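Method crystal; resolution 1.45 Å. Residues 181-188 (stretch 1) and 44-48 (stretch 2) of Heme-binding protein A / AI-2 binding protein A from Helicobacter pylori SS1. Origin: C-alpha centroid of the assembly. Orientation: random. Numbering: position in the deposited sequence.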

# COMPACT_ATOMS: atom_id res chain seq x y z
N MET A 181 -9.01 3.36 -4.71
CA MET A 181 -8.16 2.76 -3.66
C MET A 181 -8.94 1.71 -2.85
O MET A 181 -10.13 1.88 -2.60
CB MET A 181 -7.57 3.83 -2.77
CG MET A 181 -6.59 4.71 -3.52
SD MET A 181 -5.94 6.10 -2.60
CE MET A 181 -5.21 5.26 -1.19
N ASP A 182 -8.17 0.75 -2.32
CA ASP A 182 -8.75 -0.40 -1.64
C ASP A 182 -9.65 -0.00 -0.44
O ASP A 182 -10.66 -0.68 -0.22
CB ASP A 182 -7.61 -1.28 -1.17
CG ASP A 182 -6.79 -1.82 -2.32
OD1 ASP A 182 -5.96 -1.04 -2.82
OD2 ASP A 182 -6.99 -2.97 -2.74
N PHE A 183 -9.30 1.05 0.28
CA PHE A 183 -10.09 1.41 1.46
C PHE A 183 -11.49 1.86 1.13
O PHE A 183 -12.34 1.92 2.02
CB PHE A 183 -9.33 2.39 2.37
CG PHE A 183 -9.38 3.84 1.91
CD1 PHE A 183 -8.63 4.36 0.87
CD2 PHE A 183 -10.24 4.73 2.56
CE1 PHE A 183 -8.62 5.70 0.53
CE2 PHE A 183 -10.23 6.07 2.24
CZ PHE A 183 -9.49 6.57 1.18
N LEU A 184 -11.71 2.23 -0.14
CA LEU A 184 -13.01 2.66 -0.61
C LEU A 184 -13.72 1.57 -1.38
O LEU A 184 -14.64 1.84 -2.19
CB LEU A 184 -12.89 3.96 -1.39
CG LEU A 184 -12.39 5.10 -0.54
CD1 LEU A 184 -12.16 6.34 -1.41
CD2 LEU A 184 -13.28 5.42 0.68
N SER A 185 -13.35 0.32 -1.15
CA SER A 185 -14.10 -0.81 -1.63
C SER A 185 -15.58 -0.84 -1.19
O SER A 185 -15.92 -0.33 -0.12
CB SER A 185 -13.43 -2.05 -1.06
OG SER A 185 -12.17 -2.34 -1.62
N ILE A 186 -16.39 -1.39 -2.08
CA ILE A 186 -17.84 -1.45 -1.81
C ILE A 186 -18.22 -2.77 -1.13
O ILE A 186 -18.12 -3.82 -1.77
CB ILE A 186 -18.64 -1.21 -3.08
CG1 ILE A 186 -18.26 0.11 -3.78
CG2 ILE A 186 -20.13 -1.18 -2.75
CD1 ILE A 186 -18.17 1.34 -2.90
N LEU A 187 -18.60 -2.62 0.14
CA LEU A 187 -19.12 -3.79 0.89
C LEU A 187 -20.63 -3.78 0.79
O LEU A 187 -21.23 -2.82 0.30
CB LEU A 187 -18.72 -3.65 2.35
CG LEU A 187 -17.29 -4.07 2.71
CD1 LEU A 187 -16.21 -3.27 2.00
CD2 LEU A 187 -17.10 -4.04 4.21
N SER A 188 -21.23 -4.91 1.18
CA SER A 188 -22.69 -5.04 1.10
C SER A 188 -23.39 -4.61 2.38
O SER A 188 -23.23 -5.22 3.46
CB SER A 188 -23.06 -6.49 0.84
OG SER A 188 -24.45 -6.75 1.08
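Stretch 2 (44-48) MDPAL

Packing of residues 44-48 (MDPAL) against residues 181-188 in one chain of Heme-binding protein A / AI-2 binding protein A; at least 136 positions of sequence separate any two residues that touch. In its backbone, stretch 1 makes a short 3-10 segment at Asp182 and Phe183; Leu184 (-102/23°) follows, and the chain is extended from Ser185 to Leu187. Stretch 2 enters through Met44 and Asp45, with Asp45 at phi/psi -108/106°, and then bends, Pro46 to Leu48 taking helical phi/psi values without the regular bonds of a helix. The nearest CA atoms across the stretches are those of Phe183 and Ala47, 4.0 Å apart. Asp45 lies by Leu187 and Ala47 by Phe183, so the two stretches run broadly in opposite senses, although Pro46 reaches both Ser185 and Asp182.

No hydrogen bond crosses the interface, and each stretch has hydrogen bonds of its own. In stretch 1, Leu184 N donates to Met181 O (2.9 Å), while Asp182 O accepts from both Ser185 N (3.0 Å) and Ser185 OG (2.6 Å). In stretch 2, Leu48 N donates to Asp45 O (3.0 Å), and the side chain of Asp45, chi1 t, reaches forward so that its OD1 accepts from Ala47 N (3.1 Å).

Contacts of carbon with oxygen make up most of the interface. Pro46, its ring C-gamma endo and its CA-to-CB bond directed toward stretch 1, has the largest covered area of any residue here, 72 Å². Its CG rests 3.3 Å from Asp182 O and 3.5 Å from Ser185 OG, the same two oxygens that are joined in the hydrogen bond within stretch 1. The ring thus lies against a bonded pair of polar atoms in van der Waals contact. Ala47 packs on Phe183, its CB lying 3.5 Å from Phe183 O, and Phe183 CA is also 4.0 Å from Pro46 O. The CA-to-CB bond of Leu187 is directed toward stretch 2, and its CD2 methyl comes within 3.9 Å of Asp45 OD2, a carboxylate oxygen hydrogen-bonded elsewhere in the structure.

Carbon-to-carbon contact between side chains is looser. Asp182 CB and Pro46 CB are 4.2 Å apart, and Phe183 CB lies 4.5 Å from Ala47 CB, the latter an apolar contact. The Phe183 ring itself leads away, so the contact rests on its backbone and CB. The CA-to-CB bonds of Leu184 and Leu48 are directed away from the other stretch. In all, 254 Å² is buried, both sides summed.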

# COMPACT_ATOMS: atom_id res chain seq x y z
N MET A 44 -10.10 -8.97 6.22
CA MET A 44 -10.83 -9.05 4.97
C MET A 44 -11.71 -7.79 4.71
O MET A 44 -12.42 -7.78 3.72
CB MET A 44 -11.69 -10.32 4.92
CG MET A 44 -10.80 -11.54 4.84
SD MET A 44 -9.96 -11.72 3.25
CE MET A 44 -8.63 -12.81 3.75
N ASP A 45 -11.61 -6.80 5.56
CA ASP A 45 -12.23 -5.47 5.31
C ASP A 45 -11.07 -4.51 5.01
O ASP A 45 -10.34 -4.11 5.91
CB ASP A 45 -13.05 -4.99 6.52
CG ASP A 45 -13.69 -3.64 6.32
OD1 ASP A 45 -13.39 -2.92 5.34
OD2 ASP A 45 -14.60 -3.28 7.10
N PRO A 46 -10.91 -4.13 3.74
CA PRO A 46 -9.74 -3.33 3.36
C PRO A 46 -9.70 -1.94 3.93
O PRO A 46 -8.63 -1.33 3.95
CB PRO A 46 -9.79 -3.29 1.84
CG PRO A 46 -11.22 -3.40 1.60
CD PRO A 46 -11.79 -4.36 2.59
N ALA A 47 -10.85 -1.42 4.40
CA ALA A 47 -10.86 -0.15 5.08
C ALA A 47 -10.22 -0.17 6.44
O ALA A 47 -9.84 0.89 6.92
CB ALA A 47 -12.23 0.49 5.16
N LEU A 48 -10.00 -1.35 7.02
CA LEU A 48 -9.43 -1.43 8.35
C LEU A 48 -7.91 -1.62 8.36
O LEU A 48 -7.30 -1.65 9.44
CB LEU A 48 -10.07 -2.66 9.05
CG LEU A 48 -11.56 -2.50 9.31
CD1 LEU A 48 -12.00 -3.77 10.05
CD2 LEU A 48 -11.96 -1.27 10.08